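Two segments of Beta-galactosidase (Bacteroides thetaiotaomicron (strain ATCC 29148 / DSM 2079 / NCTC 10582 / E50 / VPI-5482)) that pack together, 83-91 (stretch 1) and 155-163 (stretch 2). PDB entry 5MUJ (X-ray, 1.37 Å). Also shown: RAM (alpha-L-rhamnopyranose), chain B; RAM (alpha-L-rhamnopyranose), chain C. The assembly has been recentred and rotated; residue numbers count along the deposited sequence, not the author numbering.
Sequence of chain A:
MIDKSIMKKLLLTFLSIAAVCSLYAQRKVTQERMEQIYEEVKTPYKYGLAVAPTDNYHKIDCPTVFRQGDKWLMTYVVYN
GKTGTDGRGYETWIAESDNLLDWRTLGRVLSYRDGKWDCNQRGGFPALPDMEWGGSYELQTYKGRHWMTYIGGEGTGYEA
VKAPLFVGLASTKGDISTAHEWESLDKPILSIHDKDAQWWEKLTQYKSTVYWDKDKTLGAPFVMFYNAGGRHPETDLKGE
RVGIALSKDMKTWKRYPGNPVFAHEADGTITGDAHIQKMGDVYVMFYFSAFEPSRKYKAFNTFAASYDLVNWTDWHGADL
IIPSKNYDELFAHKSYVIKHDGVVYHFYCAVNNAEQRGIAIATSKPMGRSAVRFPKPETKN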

# COMPACT_ATOMS: atom_id res chain seq x y z
N THR A 83 -20.92 -2.54 3.80
CA THR A 83 -21.16 -2.91 2.40
C THR A 83 -20.43 -1.94 1.47
O THR A 83 -19.74 -1.01 1.92
CB THR A 83 -22.67 -2.90 2.07
OG1 THR A 83 -23.14 -1.54 1.93
CG2 THR A 83 -23.50 -3.63 3.13
N GLY A 84 -20.61 -2.16 0.17
CA GLY A 84 -20.03 -1.31 -0.88
C GLY A 84 -20.54 0.11 -0.94
O GLY A 84 -19.87 0.97 -1.50
N THR A 85 -21.72 0.38 -0.40
CA THR A 85 -22.30 1.71 -0.53
C THR A 85 -22.72 2.44 0.74
O THR A 85 -23.08 3.61 0.65
CB THR A 85 -23.53 1.65 -1.47
OG1 THR A 85 -24.53 0.78 -0.93
CG2 THR A 85 -23.14 1.16 -2.85
N ASP A 86 -22.68 1.77 1.90
CA ASP A 86 -23.21 2.37 3.13
C ASP A 86 -22.27 3.37 3.79
O ASP A 86 -22.74 4.23 4.52
CB ASP A 86 -23.72 1.33 4.13
CG ASP A 86 -22.62 0.46 4.72
OD1 ASP A 86 -21.63 0.16 4.01
OD2 ASP A 86 -22.77 0.05 5.89
N GLY A 87 -20.97 3.27 3.52
CA GLY A 87 -19.99 4.11 4.19
C GLY A 87 -19.76 5.37 3.40
O GLY A 87 -20.08 5.43 2.23
N ARG A 88 -19.20 6.36 4.04
CA ARG A 88 -18.88 7.62 3.38
C ARG A 88 -17.62 7.49 2.51
O ARG A 88 -17.56 8.07 1.41
CB ARG A 88 -18.67 8.71 4.41
CG ARG A 88 -18.29 10.06 3.81
CD ARG A 88 -18.30 11.18 4.82
NE ARG A 88 -17.94 12.45 4.20
CZ ARG A 88 -17.88 13.64 4.81
NH1 ARG A 88 -18.14 13.73 6.12
NH2 ARG A 88 -17.54 14.73 4.13
N GLY A 89 -16.63 6.74 3.00
CA GLY A 89 -15.35 6.60 2.34
C GLY A 89 -14.18 6.47 3.31
O GLY A 89 -14.38 6.26 4.48
N TYR A 90 -12.98 6.56 2.78
CA TYR A 90 -11.75 6.50 3.54
C TYR A 90 -11.42 7.72 4.39
O TYR A 90 -11.55 8.87 3.92
CB TYR A 90 -10.58 6.24 2.61
CG TYR A 90 -10.42 4.83 2.06
CD1 TYR A 90 -10.76 3.70 2.81
CD2 TYR A 90 -9.83 4.63 0.82
CE1 TYR A 90 -10.56 2.42 2.34
CE2 TYR A 90 -9.66 3.35 0.31
CZ TYR A 90 -10.02 2.24 1.07
OH TYR A 90 -9.82 0.98 0.59
N GLU A 91 -11.00 7.46 5.65
CA GLU A 91 -10.11 8.36 6.42
C GLU A 91 -8.82 7.64 6.79
O GLU A 91 -8.75 6.42 6.72
CB GLU A 91 -10.80 8.92 7.69
CG GLU A 91 -12.03 9.77 7.41
CD GLU A 91 -12.64 10.37 8.64
OE1 GLU A 91 -13.04 9.60 9.56
OE2 GLU A 91 -12.65 11.61 8.69
C1 RAM B . -10.43 -4.27 -4.63
C2 RAM B . -9.70 -3.42 -3.61
C3 RAM B . -9.83 -4.11 -2.25
C4 RAM B . -9.23 -5.52 -2.38
C5 RAM B . -9.82 -6.38 -3.50
C6 RAM B . -8.92 -7.57 -3.84
O2 RAM B . -8.32 -3.30 -4.03
O3 RAM B . -9.17 -3.37 -1.21
O4 RAM B . -9.50 -6.22 -1.18
O5 RAM B . -10.15 -5.68 -4.73
C1 RAM C . -22.21 -1.07 -9.90
C2 RAM C . -21.15 -0.94 -8.84
C3 RAM C . -19.99 -1.87 -9.11
C4 RAM C . -19.43 -1.60 -10.51
C5 RAM C . -20.51 -1.59 -11.60
C6 RAM C . -20.00 -0.95 -12.90
O2 RAM C . -20.74 0.43 -8.91
O3 RAM C . -19.01 -1.63 -8.09
O4 RAM C . -18.70 -2.82 -10.54
O5 RAM C . -21.66 -0.84 -11.21
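Stretch 2 155-163: GTGYEAVKA

Stretch 2 lies on stretch 1 without regular helix or strand of its own, and the two stretches run in opposite directions where they touch: the nearest CA pairs are Gly-84 with Tyr-158 (5.0 Å), Thr-85 with Gly-157 (4.0 Å) and Arg-88 with Thr-156 (4.7 Å). From Tyr-158 to Val-161 the backbone makes a type II' beta turn, closed by a hydrogen bond from Val-161 N to Tyr-158 O (3.3 Å).

Two backbone hydrogen bonds fix the register, from Tyr-158 N to Gly-84 O (2.9 Å, nearly linear) and from Gly-157 N to Gly-87 O (3.0 Å). Thr-156 CA adds a CA-H...O contact to Arg-88 O at 3.1 Å. Gly-157, at positive phi (75°), leaves no room for a CB, which would clash with Gly-84 O and Val-161 CG1.

Side chains and two waters add further polar contacts. Tyr-90 OH donates to Glu-159 OE2 (2.7 Å), and water 2 joins Tyr-90 OH (2.6 Å) to Tyr-158 OH (2.7 Å), which also hydrogen-bonds O3 of the chain B rhamnose (2.8 Å). Water 1 donates to the backbone carbonyl Thr-85 O (2.8 Å), accepts from Lys-162 NZ (2.8 Å) and hydrogen-bonds Thr-156 OG1 (2.6 Å), bridging groups that do not meet directly.

Val-161 points toward stretch 1 and sets CG1 against the carbonyl Gly-84 O (3.4 Å); among carbon contacts, Lys-162 CE lies 3.9 Å from Thr-85 CG2 and Tyr-90 CZ 4.4 Å from Tyr-158 CE1.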

# COMPACT_ATOMS: atom_id res chain seq x y z
N GLY A 155 -16.69 10.71 -4.37
CA GLY A 155 -17.75 9.71 -4.30
C GLY A 155 -17.80 9.03 -2.95
O GLY A 155 -16.78 8.86 -2.29
N THR A 156 -19.00 8.65 -2.53
CA THR A 156 -19.16 7.90 -1.29
C THR A 156 -18.99 6.41 -1.60
O THR A 156 -18.69 6.03 -2.77
CB THR A 156 -20.50 8.20 -0.60
OG1 THR A 156 -21.57 7.82 -1.46
CG2 THR A 156 -20.62 9.67 -0.24
N GLY A 157 -19.27 5.56 -0.63
CA GLY A 157 -19.08 4.13 -0.79
C GLY A 157 -17.63 3.70 -0.73
O GLY A 157 -16.71 4.45 -0.31
N TYR A 158 -17.45 2.43 -1.06
CA TYR A 158 -16.14 1.82 -1.05
C TYR A 158 -15.34 2.13 -2.33
O TYR A 158 -15.73 1.74 -3.43
CB TYR A 158 -16.26 0.32 -0.87
CG TYR A 158 -14.94 -0.38 -0.61
CD1 TYR A 158 -14.31 -0.26 0.65
CD2 TYR A 158 -14.31 -1.16 -1.58
CE1 TYR A 158 -13.10 -0.91 0.93
CE2 TYR A 158 -13.10 -1.80 -1.31
CZ TYR A 158 -12.50 -1.68 -0.06
OH TYR A 158 -11.31 -2.33 0.19
N GLU A 159 -14.22 2.81 -2.15
CA GLU A 159 -13.28 3.18 -3.20
C GLU A 159 -14.00 3.90 -4.35
O GLU A 159 -14.61 4.93 -4.10
CB GLU A 159 -12.41 1.98 -3.61
CG GLU A 159 -11.50 1.52 -2.45
CD GLU A 159 -10.33 0.63 -2.83
OE1 GLU A 159 -10.35 0.01 -3.92
OE2 GLU A 159 -9.39 0.49 -2.01
N ALA A 160 -13.96 3.34 -5.56
CA ALA A 160 -14.40 4.02 -6.75
C ALA A 160 -15.80 3.66 -7.17
O ALA A 160 -16.17 3.91 -8.30
CB ALA A 160 -13.43 3.78 -7.90
N VAL A 161 -16.60 3.07 -6.29
CA VAL A 161 -17.96 2.65 -6.67
C VAL A 161 -18.90 3.78 -7.15
O VAL A 161 -19.74 3.54 -8.03
CB VAL A 161 -18.62 1.82 -5.53
CG1 VAL A 161 -18.94 2.68 -4.32
CG2 VAL A 161 -19.86 1.09 -6.01
N LYS A 162 -18.80 4.98 -6.57
CA LYS A 162 -19.64 6.14 -6.96
C LYS A 162 -18.96 7.18 -7.85
O LYS A 162 -19.64 7.94 -8.55
CB LYS A 162 -20.25 6.84 -5.73
CG LYS A 162 -21.33 6.06 -4.98
CD LYS A 162 -22.44 5.44 -5.83
CE LYS A 162 -23.25 4.41 -5.06
NZ LYS A 162 -23.86 4.94 -3.81
N ALA A 163 -17.63 7.21 -7.82
CA ALA A 163 -16.85 8.19 -8.55
C ALA A 163 -15.41 7.74 -8.57
O ALA A 163 -14.98 7.00 -7.69
CB ALA A 163 -16.96 9.59 -7.93
O HOH W 1 -22.35 5.33 -1.45
O HOH W 2 -9.83 -1.20 2.09